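Local coordinates for protein Xaa-Pro dipeptidase (Mycobacterium tuberculosis, PDB 5E2C) that is the N-terminal domain of a probable metal-dependent aminopeptidase, which is thought to remove residues from peptide N termini through a catalytic domain absent here, at residues A50-R59 / E70-L81; G16-N27 / V90-V100. All coordinates share one frame; numbering follows the deposited sequence.

Contact 1: A50-R59 / E70-L81; sequences AVLATDGRYR and EVAIERAVGRYL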
# COMPACT_ATOMS: atom_id res chain seq x y z
N ALA A 50 9.16 -6.47 -22.56
CA ALA A 50 9.01 -6.25 -21.13
C ALA A 50 10.35 -6.26 -20.40
O ALA A 50 11.33 -6.82 -20.89
CB ALA A 50 8.09 -7.31 -20.54
N VAL A 51 10.40 -5.60 -19.25
CA VAL A 51 11.61 -5.55 -18.44
C VAL A 51 11.28 -6.07 -17.04
O VAL A 51 10.35 -5.57 -16.39
CB VAL A 51 12.19 -4.11 -18.36
CG1 VAL A 51 13.50 -4.10 -17.61
CG2 VAL A 51 12.34 -3.51 -19.76
N LEU A 52 12.05 -7.07 -16.58
CA LEU A 52 11.91 -7.60 -15.22
C LEU A 52 12.97 -6.95 -14.34
O LEU A 52 14.09 -6.76 -14.78
CB LEU A 52 12.10 -9.12 -15.23
CG LEU A 52 11.97 -9.85 -13.90
CD1 LEU A 52 10.53 -9.88 -13.43
CD2 LEU A 52 12.46 -11.28 -14.08
N ALA A 53 12.61 -6.56 -13.12
CA ALA A 53 13.56 -6.09 -12.14
C ALA A 53 13.44 -6.92 -10.87
O ALA A 53 12.34 -7.21 -10.38
CB ALA A 53 13.36 -4.62 -11.83
N THR A 54 14.60 -7.30 -10.34
CA THR A 54 14.68 -7.97 -9.05
C THR A 54 15.97 -7.57 -8.36
O THR A 54 16.71 -6.75 -8.88
CB THR A 54 14.56 -9.50 -9.20
OG1 THR A 54 14.47 -10.10 -7.91
CG2 THR A 54 15.74 -10.08 -9.95
N ASP A 55 16.22 -8.09 -7.18
CA ASP A 55 17.47 -7.75 -6.49
C ASP A 55 18.51 -8.86 -6.65
O ASP A 55 18.23 -9.91 -7.23
CB ASP A 55 17.19 -7.38 -5.04
CG ASP A 55 16.59 -8.52 -4.24
OD1 ASP A 55 17.32 -9.46 -3.95
OD2 ASP A 55 15.40 -8.44 -3.85
N GLY A 56 19.71 -8.61 -6.16
CA GLY A 56 20.85 -9.51 -6.36
C GLY A 56 20.68 -10.95 -5.86
O GLY A 56 21.33 -11.85 -6.37
N ARG A 57 19.80 -11.15 -4.89
CA ARG A 57 19.53 -12.50 -4.34
C ARG A 57 19.02 -13.41 -5.46
O ARG A 57 19.21 -14.63 -5.42
CB ARG A 57 18.49 -12.44 -3.21
CG ARG A 57 18.88 -11.64 -1.96
CD ARG A 57 17.70 -11.50 -0.98
NE ARG A 57 16.59 -10.72 -1.52
CZ ARG A 57 15.39 -10.59 -0.94
NH1 ARG A 57 15.10 -11.19 0.20
NH2 ARG A 57 14.46 -9.85 -1.53
N TYR A 58 18.39 -12.82 -6.47
CA TYR A 58 17.65 -13.55 -7.48
C TYR A 58 18.21 -13.47 -8.90
O TYR A 58 17.52 -13.83 -9.87
CB TYR A 58 16.21 -13.04 -7.49
CG TYR A 58 15.49 -13.36 -6.21
CD1 TYR A 58 15.25 -14.67 -5.85
CD2 TYR A 58 15.05 -12.35 -5.36
CE1 TYR A 58 14.58 -14.97 -4.69
CE2 TYR A 58 14.39 -12.65 -4.18
CZ TYR A 58 14.17 -13.97 -3.85
OH TYR A 58 13.51 -14.26 -2.70
N ARG A 59 19.45 -13.00 -9.03
CA ARG A 59 20.08 -12.87 -10.34
C ARG A 59 20.10 -14.18 -11.12
O ARG A 59 19.70 -14.21 -12.28
CB ARG A 59 21.50 -12.33 -10.20
CG ARG A 59 22.15 -12.00 -11.54
CD ARG A 59 23.64 -11.74 -11.37
NE ARG A 59 23.88 -10.62 -10.47
CZ ARG A 59 23.94 -9.34 -10.84
NH1 ARG A 59 23.77 -8.97 -12.11
NH2 ARG A 59 24.16 -8.41 -9.91
N GLU A 70 14.85 -8.99 -20.52
CA GLU A 70 15.89 -8.18 -19.89
C GLU A 70 15.61 -8.15 -18.39
O GLU A 70 14.47 -7.94 -17.99
CB GLU A 70 15.91 -6.74 -20.42
CG GLU A 70 16.87 -5.85 -19.62
CD GLU A 70 16.79 -4.37 -19.96
OE1 GLU A 70 15.95 -3.95 -20.80
OE2 GLU A 70 17.56 -3.62 -19.33
N VAL A 71 16.64 -8.36 -17.58
CA VAL A 71 16.52 -8.34 -16.13
C VAL A 71 17.45 -7.27 -15.59
O VAL A 71 18.65 -7.34 -15.82
CB VAL A 71 16.91 -9.68 -15.49
CG1 VAL A 71 16.80 -9.61 -13.97
CG2 VAL A 71 16.04 -10.80 -16.04
N ALA A 72 16.89 -6.31 -14.88
CA ALA A 72 17.66 -5.31 -14.17
C ALA A 72 17.81 -5.76 -12.72
O ALA A 72 16.87 -6.25 -12.13
CB ALA A 72 16.92 -3.98 -14.21
N ILE A 73 19.00 -5.57 -12.16
CA ILE A 73 19.25 -5.92 -10.77
C ILE A 73 19.35 -4.64 -9.95
O ILE A 73 20.31 -3.88 -10.08
CB ILE A 73 20.51 -6.81 -10.58
CG1 ILE A 73 20.39 -8.10 -11.39
CG2 ILE A 73 20.74 -7.11 -9.11
CD1 ILE A 73 19.20 -8.97 -11.04
N GLU A 74 18.35 -4.39 -9.11
CA GLU A 74 18.17 -3.07 -8.48
C GLU A 74 17.66 -3.18 -7.06
O GLU A 74 16.93 -4.13 -6.74
CB GLU A 74 17.16 -2.29 -9.32
CG GLU A 74 17.67 -1.93 -10.70
CD GLU A 74 18.75 -0.87 -10.65
OE1 GLU A 74 18.71 -0.03 -9.72
OE2 GLU A 74 19.63 -0.86 -11.55
N ARG A 75 18.00 -2.21 -6.23
CA ARG A 75 17.56 -2.20 -4.83
C ARG A 75 16.05 -1.95 -4.70
O ARG A 75 15.39 -2.58 -3.86
CB ARG A 75 18.34 -1.12 -4.04
CG ARG A 75 18.13 -1.17 -2.54
CD ARG A 75 18.88 -0.05 -1.83
NE ARG A 75 20.30 -0.04 -2.18
CZ ARG A 75 21.27 -0.64 -1.50
NH1 ARG A 75 21.04 -1.28 -0.36
NH2 ARG A 75 22.51 -0.57 -1.96
N ALA A 76 15.51 -1.04 -5.51
CA ALA A 76 14.11 -0.64 -5.45
C ALA A 76 13.47 -0.90 -6.81
O ALA A 76 13.57 -0.09 -7.74
CB ALA A 76 14.01 0.84 -5.09
N VAL A 77 12.86 -2.07 -6.95
CA VAL A 77 12.54 -2.58 -8.28
C VAL A 77 11.42 -1.78 -8.97
O VAL A 77 11.49 -1.50 -10.16
CB VAL A 77 12.25 -4.09 -8.26
CG1 VAL A 77 13.49 -4.86 -7.85
CG2 VAL A 77 11.06 -4.44 -7.37
N GLY A 78 10.39 -1.42 -8.22
CA GLY A 78 9.27 -0.67 -8.77
C GLY A 78 9.72 0.70 -9.23
O GLY A 78 9.45 1.13 -10.36
N ARG A 79 10.43 1.38 -8.34
CA ARG A 79 10.97 2.68 -8.63
C ARG A 79 11.87 2.68 -9.87
O ARG A 79 11.77 3.54 -10.74
CB ARG A 79 11.74 3.16 -7.41
CG ARG A 79 12.16 4.58 -7.49
CD ARG A 79 13.32 4.83 -6.55
NE ARG A 79 13.78 6.17 -6.81
CZ ARG A 79 14.57 6.53 -7.82
NH1 ARG A 79 15.07 5.63 -8.67
NH2 ARG A 79 14.87 7.81 -7.96
N TYR A 80 12.77 1.70 -9.94
CA TYR A 80 13.61 1.56 -11.11
C TYR A 80 12.81 1.47 -12.40
O TYR A 80 13.10 2.17 -13.37
CB TYR A 80 14.52 0.34 -10.97
CG TYR A 80 15.27 0.10 -12.24
CD1 TYR A 80 16.40 0.86 -12.54
CD2 TYR A 80 14.83 -0.83 -13.17
CE1 TYR A 80 17.06 0.68 -13.73
CE2 TYR A 80 15.51 -1.02 -14.35
CZ TYR A 80 16.63 -0.26 -14.62
OH TYR A 80 17.31 -0.44 -15.79
N LEU A 81 11.79 0.61 -12.40
CA LEU A 81 10.97 0.43 -13.59
C LEU A 81 10.12 1.64 -13.96
O LEU A 81 9.98 1.95 -15.14
CB LEU A 81 10.11 -0.83 -13.48
CG LEU A 81 10.94 -2.12 -13.52
CD1 LEU A 81 10.04 -3.34 -13.30
CD2 LEU A 81 11.72 -2.28 -14.82
O HOH W 1 13.14 -7.66 -22.43
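Ala53 and Ala72 sit side by side in the parallel strand pair of a beta-alpha-beta unit, 51-54 and 70-73 being joined through helix 59-65. Four backbone bonds hold the strands together, running from Leu52 N to Glu70 O at one end to Glu74 N to Thr54 O at the other. The two faces of the pair are packed differently. On the face of Ala53, the first turn of helix 77-87 lies against strand 51-54. Ala53 CB touches both Val77 CB and Leu81 CD1, each 3.8 Å away and about at right angles to one another as seen from the methyl, while Leu81 CD2 slants across to Val51 CG1. Beyond Val51, the carboxylate of Glu70 runs alongside the valine and is paired with Arg84 of the same helix. On the other face Thr54 and Ile73 point the same way, with Thr54 CG2 3.8 Å from Ile73 CD1. The methyl faces the isoleucine because OG1 takes the position anti to the backbone N (chi1 -173°), from which it bonds to Asn38 O. Ile73 makes two further contacts at this edge: its CG2 branch lies against Gly56 N, and its CG1 branch meets Arg59, whose chain crosses at about a right angle. A bend at chi3 (-61°) lays the guanidinium over the isoleucine, and Ile73 CG1 rests 3.5 Å above its plane, offset toward the rim.

Contact 2: G16-N27 / V90-V100; sequences GLDAMLISDLIN and VGKLGFESHVV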
# COMPACT_ATOMS: atom_id res chain seq x y z
N GLY A 16 -6.38 2.66 -22.19
CA GLY A 16 -5.82 3.99 -22.45
C GLY A 16 -4.45 4.23 -21.84
O GLY A 16 -4.05 5.38 -21.64
N LEU A 17 -3.73 3.15 -21.56
CA LEU A 17 -2.38 3.23 -21.00
C LEU A 17 -1.31 2.93 -22.05
O LEU A 17 -1.57 2.21 -23.02
CB LEU A 17 -2.21 2.23 -19.84
CG LEU A 17 -3.26 2.26 -18.73
CD1 LEU A 17 -3.14 1.00 -17.86
CD2 LEU A 17 -3.09 3.52 -17.92
N ASP A 18 -0.10 3.44 -21.84
CA ASP A 18 1.04 3.17 -22.71
C ASP A 18 1.95 2.08 -22.17
O ASP A 18 2.73 1.49 -22.92
CB ASP A 18 1.82 4.46 -22.94
CG ASP A 18 0.92 5.56 -23.45
OD1 ASP A 18 0.38 5.39 -24.56
OD2 ASP A 18 0.72 6.57 -22.75
N ALA A 19 1.84 1.83 -20.86
CA ALA A 19 2.61 0.76 -20.20
C ALA A 19 1.97 0.48 -18.84
O ALA A 19 1.11 1.23 -18.37
CB ALA A 19 4.08 1.15 -20.03
N MSE A 20 2.39 -0.63 -18.24
CA MSE A 20 1.94 -1.00 -16.93
C MSE A 20 3.09 -1.54 -16.13
O MSE A 20 3.91 -2.34 -16.62
CB MSE A 20 0.90 -2.09 -17.08
CG MSE A 20 0.52 -2.54 -15.70
SE MSE A 20 -1.32 -3.09 -15.72
CE MSE A 20 -1.50 -3.32 -13.77
N LEU A 21 3.15 -1.09 -14.89
CA LEU A 21 4.05 -1.63 -13.88
C LEU A 21 3.30 -2.68 -13.09
O LEU A 21 2.25 -2.39 -12.48
CB LEU A 21 4.51 -0.53 -12.93
CG LEU A 21 5.38 -0.99 -11.76
CD1 LEU A 21 6.68 -1.61 -12.28
CD2 LEU A 21 5.64 0.20 -10.85
N ILE A 22 3.80 -3.90 -13.10
CA ILE A 22 3.22 -4.98 -12.31
C ILE A 22 4.06 -5.21 -11.04
O ILE A 22 5.26 -5.48 -11.12
CB ILE A 22 3.11 -6.27 -13.14
CG1 ILE A 22 2.28 -6.00 -14.40
CG2 ILE A 22 2.45 -7.38 -12.33
CD1 ILE A 22 3.11 -5.75 -15.60
N SER A 23 3.40 -5.08 -9.89
CA SER A 23 4.04 -5.15 -8.57
C SER A 23 3.57 -6.34 -7.71
O SER A 23 4.26 -6.72 -6.74
CB SER A 23 3.79 -3.85 -7.80
OG SER A 23 4.27 -2.70 -8.49
N ASP A 24 2.39 -6.87 -8.00
CA ASP A 24 1.82 -8.02 -7.27
C ASP A 24 2.59 -9.25 -7.75
O ASP A 24 2.62 -9.54 -8.93
CB ASP A 24 0.30 -8.11 -7.58
CG ASP A 24 -0.41 -9.25 -6.85
OD1 ASP A 24 0.19 -10.32 -6.64
OD2 ASP A 24 -1.60 -9.10 -6.50
N LEU A 25 3.23 -9.95 -6.82
CA LEU A 25 4.07 -11.09 -7.18
C LEU A 25 3.32 -12.23 -7.88
O LEU A 25 3.88 -12.90 -8.74
CB LEU A 25 4.83 -11.60 -5.97
CG LEU A 25 5.80 -10.58 -5.37
CD1 LEU A 25 6.46 -11.21 -4.15
CD2 LEU A 25 6.84 -10.11 -6.38
N ILE A 26 2.03 -12.42 -7.56
CA ILE A 26 1.20 -13.38 -8.27
C ILE A 26 1.14 -13.00 -9.74
O ILE A 26 1.28 -13.83 -10.62
CB ILE A 26 -0.23 -13.46 -7.68
CG1 ILE A 26 -0.19 -14.00 -6.25
CG2 ILE A 26 -1.12 -14.35 -8.54
CD1 ILE A 26 -1.51 -13.87 -5.51
N ASN A 27 0.96 -11.72 -10.03
CA ASN A 27 0.88 -11.26 -11.40
C ASN A 27 2.22 -11.24 -12.12
O ASN A 27 2.29 -11.48 -13.35
CB ASN A 27 0.21 -9.89 -11.43
CG ASN A 27 -1.25 -9.98 -11.05
OD1 ASN A 27 -1.87 -11.06 -11.12
ND2 ASN A 27 -1.81 -8.86 -10.64
N VAL A 90 6.82 7.04 -21.86
CA VAL A 90 5.49 6.52 -21.56
C VAL A 90 4.60 7.64 -21.03
O VAL A 90 4.94 8.27 -20.05
CB VAL A 90 5.64 5.37 -20.53
CG1 VAL A 90 4.31 4.99 -19.90
CG2 VAL A 90 6.26 4.18 -21.21
N GLY A 91 3.47 7.90 -21.68
CA GLY A 91 2.56 8.97 -21.25
C GLY A 91 1.75 8.62 -20.02
O GLY A 91 1.67 9.40 -19.07
N LYS A 92 1.13 7.45 -20.06
CA LYS A 92 0.33 6.95 -18.96
C LYS A 92 0.83 5.56 -18.54
O LYS A 92 0.82 4.61 -19.33
CB LYS A 92 -1.14 6.92 -19.35
CG LYS A 92 -1.69 8.31 -19.65
CD LYS A 92 -3.19 8.28 -19.77
CE LYS A 92 -3.76 9.69 -19.96
NZ LYS A 92 -5.23 9.63 -20.19
N LEU A 93 1.27 5.48 -17.28
CA LEU A 93 1.85 4.25 -16.71
C LEU A 93 0.87 3.72 -15.67
O LEU A 93 0.62 4.37 -14.65
CB LEU A 93 3.18 4.56 -16.03
CG LEU A 93 3.85 3.37 -15.32
CD1 LEU A 93 4.13 2.24 -16.29
CD2 LEU A 93 5.12 3.79 -14.62
N GLY A 94 0.30 2.55 -15.94
CA GLY A 94 -0.57 1.90 -14.97
C GLY A 94 0.26 1.34 -13.83
O GLY A 94 1.40 0.96 -14.02
N PHE A 95 -0.32 1.33 -12.64
CA PHE A 95 0.31 0.66 -11.48
C PHE A 95 -0.77 -0.01 -10.66
O PHE A 95 -1.96 0.29 -10.78
CB PHE A 95 1.11 1.65 -10.63
CG PHE A 95 0.25 2.61 -9.84
CD1 PHE A 95 -0.20 3.79 -10.42
CD2 PHE A 95 -0.09 2.34 -8.53
CE1 PHE A 95 -1.01 4.67 -9.70
CE2 PHE A 95 -0.88 3.22 -7.81
CZ PHE A 95 -1.35 4.38 -8.39
N GLU A 96 -0.34 -0.93 -9.81
CA GLU A 96 -1.28 -1.72 -9.04
C GLU A 96 -1.51 -1.11 -7.66
O GLU A 96 -0.79 -1.36 -6.69
CB GLU A 96 -0.83 -3.17 -8.98
CG GLU A 96 -0.82 -3.82 -10.34
CD GLU A 96 -0.38 -5.27 -10.31
OE1 GLU A 96 0.73 -5.53 -9.82
OE2 GLU A 96 -1.15 -6.14 -10.82
N SER A 97 -2.54 -0.28 -7.60
CA SER A 97 -2.89 0.42 -6.37
C SER A 97 -3.33 -0.50 -5.24
O SER A 97 -3.32 -0.07 -4.09
CB SER A 97 -3.97 1.48 -6.67
OG SER A 97 -5.11 0.86 -7.22
N HIS A 98 -3.67 -1.76 -5.53
CA HIS A 98 -4.03 -2.72 -4.49
C HIS A 98 -2.83 -3.25 -3.70
O HIS A 98 -3.00 -3.84 -2.63
CB HIS A 98 -4.86 -3.88 -5.05
CG HIS A 98 -4.05 -4.90 -5.80
ND1 HIS A 98 -3.61 -4.70 -7.08
CD2 HIS A 98 -3.62 -6.13 -5.43
CE1 HIS A 98 -2.93 -5.77 -7.48
NE2 HIS A 98 -2.92 -6.65 -6.49
N VAL A 99 -1.62 -3.02 -4.20
CA VAL A 99 -0.43 -3.48 -3.52
C VAL A 99 0.65 -2.40 -3.30
O VAL A 99 1.36 -2.45 -2.31
CB VAL A 99 0.15 -4.71 -4.25
CG1 VAL A 99 1.04 -4.30 -5.40
CG2 VAL A 99 0.90 -5.59 -3.27
N VAL A 100 0.77 -1.42 -4.19
CA VAL A 100 1.74 -0.34 -4.01
C VAL A 100 1.33 0.50 -2.78
O VAL A 100 0.17 0.90 -2.64
CB VAL A 100 1.89 0.53 -5.28
CG1 VAL A 100 2.76 1.77 -5.05
CG2 VAL A 100 2.42 -0.29 -6.45
O HOH W 2 -5.67 7.46 -22.26
O HOH W 3 2.36 -1.46 -9.84
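Glu96 and the turn Ser23-Asp24 form the tightly bonded end of this contact. Glu96 OE1 accepts from Ser23 N at 2.7 Å and from Asp24 N at 2.8 Å, the two donors arriving from opposite faces of the carboxylate plane. OE2 takes Asn27 ND2 on its syn side, so three bonds fix the rotation of the group. A water joins Glu96 N to Leu21 O and Ser23 OG. Selenomethionine Met20 crosses at about a right angle, its CE 3.5 Å from Glu96 CG. His98 NE2 points almost straight (177°) at the anti lone pair of Asp24 OD2, while its ND1 bonds to Ser123; Asp24 OD1 caps the following helix through Ile26 N. In the middle the backbones pair, Gly94 N with Ala19 O and Leu21 N with Gly94 O (2.8 Å), and Leu17 CD1 packs against Gly94 CA. The far end, at Gly16 and Lys92, is more exposed. Asp18 OD2 accepts from Lys92 N, and the extended lysine chain passes Gly16 O with its CD (3.6 Å) before a water joins Lys92 NZ to that oxygen. Strands 19-22 and 92-95 are parallel neighbours among the interior strands of the mixed six-stranded sheet of the creatinase/prolidase N-terminal domain.

In the fold
From the N terminus, the chain leaves helix 3-14 and enters strand 19-22, the first partner of contact 2. It then runs through helix 25-32 and strand 40-44 to strand 51-54, where contact 1 begins. Helix 59-65 carries it to strand 70-73, and contact 1 closes its short loop. Helix 77-87 leads on to strand 92-95, which returns to strand 19-22 and closes the long loop of contact 2, with contact 1 nested inside. Contact 1 builds one edge of the sheet and contact 2 its interior, with strand 40-44 between them. Their centres lie about 15 Å apart, yet they touch where Leu81 CB packs 3.7 Å from Leu21 CD1.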